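Local coordinates for protein copper-containing nitrite reductase (Bradyrhizobium sp. ORS 375, PDB 6THE) that reduces nitrite to nitric oxide, probably by passing electrons from a type 1 copper centre to a type 2 copper centre shared between subunits, at residues 88-92 and 113-117; 149-153 and 214-218. Residue numbers count along the deposited sequence, not the author numbering.

Contact 1: residues 88-92 and 113-117. With CU (copper (II) ion), chain C.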
loop_
_atom_site.group_PDB
_atom_site.type_symbol
_atom_site.label_atom_id
_atom_site.label_comp_id
_atom_site.label_asym_id
_atom_site.label_seq_id
_atom_site.Cartn_x
_atom_site.Cartn_y
_atom_site.Cartn_z
ATOM N N PHE A 88 -19.792 5.917 -9.190
ATOM C CA PHE A 88 -19.132 4.933 -10.033
ATOM C C PHE A 88 -17.727 5.419 -10.377
ATOM O O PHE A 88 -17.546 6.558 -10.806
ATOM C CB PHE A 88 -19.951 4.664 -11.299
ATOM C CG PHE A 88 -21.332 4.108 -11.063
ATOM C CD1 PHE A 88 -21.529 2.747 -10.875
ATOM C CD2 PHE A 88 -22.440 4.943 -11.038
ATOM C CE1 PHE A 88 -22.801 2.236 -10.660
ATOM C CE2 PHE A 88 -23.712 4.430 -10.825
ATOM C CZ PHE A 88 -23.890 3.078 -10.637
ATOM N N HIS A 89 -16.741 4.535 -10.183
ATOM C CA HIS A 89 -15.352 4.827 -10.501
ATOM C C HIS A 89 -15.112 4.649 -11.998
ATOM O O HIS A 89 -14.066 5.044 -12.511
ATOM C CB HIS A 89 -14.413 3.948 -9.662
ATOM C CG HIS A 89 -14.263 4.381 -8.242
ATOM N ND1 HIS A 89 -13.060 4.287 -7.570
ATOM C CD2 HIS A 89 -15.146 4.906 -7.364
ATOM C CE1 HIS A 89 -13.209 4.728 -6.339
ATOM N NE2 HIS A 89 -14.480 5.117 -6.187
ATOM N N ALA A 90 -16.092 4.051 -12.685
ATOM C CA ALA A 90 -16.021 3.819 -14.118
ATOM C C ALA A 90 -16.570 5.027 -14.874
ATOM O O ALA A 90 -16.459 5.098 -16.097
ATOM C CB ALA A 90 -16.783 2.563 -14.467
ATOM N N ALA A 91 -17.148 5.977 -14.128
ATOM C CA ALA A 91 -17.875 7.093 -14.711
ATOM C C ALA A 91 -17.004 8.346 -14.753
ATOM O O ALA A 91 -16.277 8.642 -13.806
ATOM C CB ALA A 91 -19.148 7.334 -13.936
ATOM N N ILE A 92 -17.094 9.068 -15.877
ATOM C CA ILE A 92 -16.536 10.403 -16.010
ATOM C C ILE A 92 -17.675 11.397 -15.789
ATOM O O ILE A 92 -18.322 11.834 -16.740
ATOM C CB ILE A 92 -15.846 10.589 -17.381
ATOM C CG1 ILE A 92 -14.902 9.431 -17.729
ATOM C CG2 ILE A 92 -15.149 11.941 -17.473
ATOM C CD1 ILE A 92 -13.691 9.301 -16.826
ATOM N N TRP A 113 -24.449 7.456 -18.188
ATOM C CA TRP A 113 -23.028 7.688 -18.393
ATOM C C TRP A 113 -22.455 6.604 -19.304
ATOM O O TRP A 113 -22.966 5.488 -19.343
ATOM C CB TRP A 113 -22.279 7.773 -17.055
ATOM C CG TRP A 113 -22.364 6.535 -16.215
ATOM C CD1 TRP A 113 -23.325 6.233 -15.293
ATOM C CD2 TRP A 113 -21.443 5.428 -16.208
ATOM N NE1 TRP A 113 -23.070 5.017 -14.719
ATOM C CE2 TRP A 113 -21.923 4.499 -15.259
ATOM C CE3 TRP A 113 -20.267 5.129 -16.909
ATOM C CZ2 TRP A 113 -21.267 3.296 -14.996
ATOM C CZ3 TRP A 113 -19.619 3.939 -16.648
ATOM C CH2 TRP A 113 -20.115 3.038 -15.705
ATOM N N LYS A 114 -21.390 6.955 -20.033
ATOM C CA LYS A 114 -20.756 6.041 -20.969
ATOM C C LYS A 114 -19.440 5.540 -20.379
ATOM O O LYS A 114 -18.644 6.326 -19.868
ATOM C CB LYS A 114 -20.539 6.726 -22.323
ATOM C CG LYS A 114 -20.163 5.797 -23.470
ATOM C CD LYS A 114 -19.933 6.514 -24.784
ATOM C CE LYS A 114 -19.550 5.572 -25.906
ATOM N NZ LYS A 114 -19.366 6.287 -27.190
ATOM N N ALA A 115 -19.236 4.220 -20.459
ATOM C CA ALA A 115 -18.005 3.585 -20.014
ATOM C C ALA A 115 -16.948 3.713 -21.107
ATOM O O ALA A 115 -17.164 3.283 -22.240
ATOM C CB ALA A 115 -18.271 2.144 -19.654
ATOM N N LEU A 116 -15.805 4.310 -20.748
ATOM C CA LEU A 116 -14.763 4.633 -21.710
ATOM C C LEU A 116 -13.492 3.845 -21.400
ATOM O O LEU A 116 -12.673 3.618 -22.289
ATOM C CB LEU A 116 -14.495 6.142 -21.669
ATOM C CG LEU A 116 -15.577 7.029 -22.284
ATOM C CD1 LEU A 116 -15.506 8.439 -21.720
ATOM C CD2 LEU A 116 -15.470 7.055 -23.802
ATOM N N VAL A 117 -13.341 3.438 -20.134
ATOM C CA VAL A 117 -12.128 2.785 -19.669
ATOM C C VAL A 117 -12.462 1.358 -19.233
ATOM O O VAL A 117 -13.365 1.152 -18.423
ATOM C CB VAL A 117 -11.451 3.586 -18.538
ATOM C CG1 VAL A 117 -10.257 2.850 -17.948
ATOM C CG2 VAL A 117 -11.045 4.981 -18.991
HETATM CU CU CU C . -14.878 6.456 -4.610
HETATM O O HOH W 1 -15.379 2.885 -17.922
HETATM O O HOH W 2 -16.138 6.342 -18.496
HETATM O O HOH W 3 -19.068 8.933 -18.043
HETATM O O HOH W 4 -14.945 8.464 -4.634
#
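A segment carrying a copper ligand can turn one side to the metal and the other to the domain core; here that other side meets Trp-113. Trp-113 has the most surface covered of any residue here, and its indole packs against the turn that follows Phe-88. Ala-91 CB sits over the six-membered ring, 4.0 Å from its centroid, in a CH-pi contact, while Ala-90 CB meets Trp-113 CH2 at 3.6 Å. The Phe-88 ring approaches the five-membered ring of Trp-113 obliquely, the two planes at 35°. Ala-90 adds a polar link: its O accepts from water 2 (2.7 Å), which also donates to Lys-114 O (2.9 Å). Ile-92 N donates to water 3 at 2.9 Å, and Ile-92 CG1 packs on Leu-116 CD1 at 4.2 Å. His-89 points away from all this, and its NE2 binds CU at 2.1 Å. With His-124 of the same chain, His-281 of the second subunit and water 4, 2.0 Å from CU, it forms the three-histidine intersubunit type 2 copper site of nitrite reductases.

Contact 2: residues 149-153 and 214-218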
loop_
_atom_site.group_PDB
_atom_site.type_symbol
_atom_site.label_atom_id
_atom_site.label_comp_id
_atom_site.label_asym_id
_atom_site.label_seq_id
_atom_site.Cartn_x
_atom_site.Cartn_y
_atom_site.Cartn_z
ATOM N N GLY A 149 -13.521 -8.963 -24.804
ATOM C CA GLY A 149 -13.865 -9.556 -23.521
ATOM C C GLY A 149 -12.692 -10.304 -22.895
ATOM O O GLY A 149 -11.644 -10.465 -23.519
ATOM N N LEU A 150 -12.893 -10.754 -21.651
ATOM C CA LEU A 150 -11.894 -11.501 -20.904
ATOM C C LEU A 150 -11.841 -12.938 -21.418
ATOM O O LEU A 150 -12.869 -13.494 -21.805
ATOM C CB LEU A 150 -12.263 -11.474 -19.417
ATOM C CG LEU A 150 -11.965 -10.171 -18.675
ATOM C CD1 LEU A 150 -12.754 -10.097 -17.377
ATOM C CD2 LEU A 150 -10.475 -10.026 -18.400
ATOM N N PRO A 151 -10.646 -13.579 -21.444
ATOM C CA PRO A 151 -10.542 -15.009 -21.741
ATOM C C PRO A 151 -11.325 -15.820 -20.711
ATOM O O PRO A 151 -11.256 -15.530 -19.517
ATOM C CB PRO A 151 -9.039 -15.302 -21.612
ATOM C CG PRO A 151 -8.373 -13.959 -21.822
ATOM C CD PRO A 151 -9.332 -12.955 -21.218
ATOM N N PRO A 152 -12.093 -16.852 -21.136
ATOM C CA PRO A 152 -12.965 -17.594 -20.223
ATOM C C PRO A 152 -12.203 -18.429 -19.195
ATOM O O PRO A 152 -11.141 -18.973 -19.492
ATOM C CB PRO A 152 -13.774 -18.506 -21.157
ATOM C CG PRO A 152 -12.889 -18.678 -22.375
ATOM C CD PRO A 152 -12.158 -17.359 -22.515
ATOM N N VAL A 153 -12.768 -18.508 -17.985
ATOM C CA VAL A 153 -12.236 -19.330 -16.909
ATOM C C VAL A 153 -13.341 -20.265 -16.423
ATOM O O VAL A 153 -14.483 -20.162 -16.867
ATOM C CB VAL A 153 -11.657 -18.475 -15.762
ATOM C CG1 VAL A 153 -10.343 -17.812 -16.148
ATOM C CG2 VAL A 153 -12.651 -17.447 -15.247
ATOM N N VAL A 214 -9.544 -20.087 -11.752
ATOM C CA VAL A 214 -10.424 -19.287 -10.916
ATOM C C VAL A 214 -10.070 -17.814 -11.101
ATOM O O VAL A 214 -8.896 -17.450 -11.095
ATOM C CB VAL A 214 -10.329 -19.718 -9.437
ATOM C CG1 VAL A 214 -11.133 -18.812 -8.515
ATOM C CG2 VAL A 214 -10.734 -21.171 -9.239
ATOM N N ARG A 215 -11.105 -16.983 -11.273
ATOM C CA ARG A 215 -10.946 -15.541 -11.363
ATOM C C ARG A 215 -11.734 -14.880 -10.236
ATOM O O ARG A 215 -12.956 -15.008 -10.168
ATOM C CB ARG A 215 -11.382 -15.039 -12.745
ATOM C CG ARG A 215 -11.384 -13.524 -12.898
ATOM C CD ARG A 215 -11.070 -13.090 -14.316
ATOM N NE ARG A 215 -11.943 -13.688 -15.317
ATOM C CZ ARG A 215 -11.638 -13.833 -16.602
ATOM N NH1 ARG A 215 -12.510 -14.390 -17.426
ATOM N NH2 ARG A 215 -10.466 -13.429 -17.062
ATOM N N ILE A 216 -11.014 -14.178 -9.356
ATOM C CA ILE A 216 -11.629 -13.457 -8.253
ATOM C C ILE A 216 -11.629 -11.967 -8.584
ATOM O O ILE A 216 -10.571 -11.354 -8.723
ATOM C CB ILE A 216 -10.925 -13.764 -6.913
ATOM C CG1 ILE A 216 -11.061 -15.241 -6.527
ATOM C CG2 ILE A 216 -11.435 -12.847 -5.810
ATOM C CD1 ILE A 216 -10.199 -15.664 -5.357
ATOM N N PHE A 217 -12.836 -11.407 -8.727
ATOM C CA PHE A 217 -13.018 -9.971 -8.842
ATOM C C PHE A 217 -13.005 -9.372 -7.439
ATOM O O PHE A 217 -14.050 -9.245 -6.801
ATOM C CB PHE A 217 -14.311 -9.640 -9.594
ATOM C CG PHE A 217 -14.401 -10.198 -10.991
ATOM C CD1 PHE A 217 -13.714 -9.606 -12.042
ATOM C CD2 PHE A 217 -15.182 -11.313 -11.262
ATOM C CE1 PHE A 217 -13.798 -10.121 -13.327
ATOM C CE2 PHE A 217 -15.269 -11.825 -12.548
ATOM C CZ PHE A 217 -14.578 -11.229 -13.578
ATOM N N PHE A 218 -11.802 -9.028 -6.967
ATOM C CA PHE A 218 -11.610 -8.538 -5.613
ATOM C C PHE A 218 -11.573 -7.012 -5.614
ATOM O O PHE A 218 -11.013 -6.399 -6.520
ATOM C CB PHE A 218 -10.348 -9.146 -4.992
ATOM C CG PHE A 218 -10.058 -8.700 -3.581
ATOM C CD1 PHE A 218 -10.708 -9.281 -2.502
ATOM C CD2 PHE A 218 -9.132 -7.698 -3.328
ATOM C CE1 PHE A 218 -10.442 -8.867 -1.204
ATOM C CE2 PHE A 218 -8.865 -7.286 -2.031
ATOM C CZ PHE A 218 -9.519 -7.871 -0.971
#
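In this two-domain cupredoxin fold, the segment connecting the domains meets the β-sandwich of the second domain through a buried arginine. Residues 149-153 form an extended, proline-containing segment leading from strand 139-145 to strand 155-164; residues 214-218 belong to strand 213-222 of the second cupredoxin domain, where strand 155-164 is a direct neighbour.

The polar part of the contact converges on one carbonyl. Pro-151 O lies at the edge of the Arg-215 guanidinium and accepts a hydrogen bond from Arg-215 NH1 at 2.7 Å. Arg-215 NH2 adds a weak one to the same Pro-151 O at 3.3 Å. Arg-215 also makes salt bridges to Glu-156 and Glu-267 of the same chain, so the side chain joins the connecting segment to the two strands that flank its own.

Apolar groups enclose this polar centre. Leu-150 covers one face of the guanidinium and Val-153 the opposite face, making a sandwich in which the planar group is covered on both faces while its edge is used for hydrogen bonding. Val-153 CG2 also packs on the aliphatic base of the arginine, 3.7 Å from Arg-215 CB. Together Arg-215, Val-153 and Leu-150 account for most of the 270 Å² buried here.

Phe-217, two residues further along the strand, extends the apolar surface. Although its CA-to-CB bond points sideways, its ring reaches Leu-150 edge-on, with Phe-217 CE1 4.2 Å from Leu-150 CD1.

In the fold
Followed from the N terminus, the chain builds one cupredoxin domain and then another, and each contact belongs to a different stage. Contact 1 closes a loop of 20 intervening residues, bringing the turn after strand 87-88 against the end of strand 108-114 and so connecting the two sheets of the first domain. The chain then runs through strands 119-124 and 139-145 into the segment that opens contact 2. That contact closes a longer loop, of 60 residues, fastening the interdomain connection to strand 213-222. The loops lie in series, neither nested nor crossed. Their centres lie about 20 Å apart and they do not touch: one borders the second subunit, the other lies within a single chain.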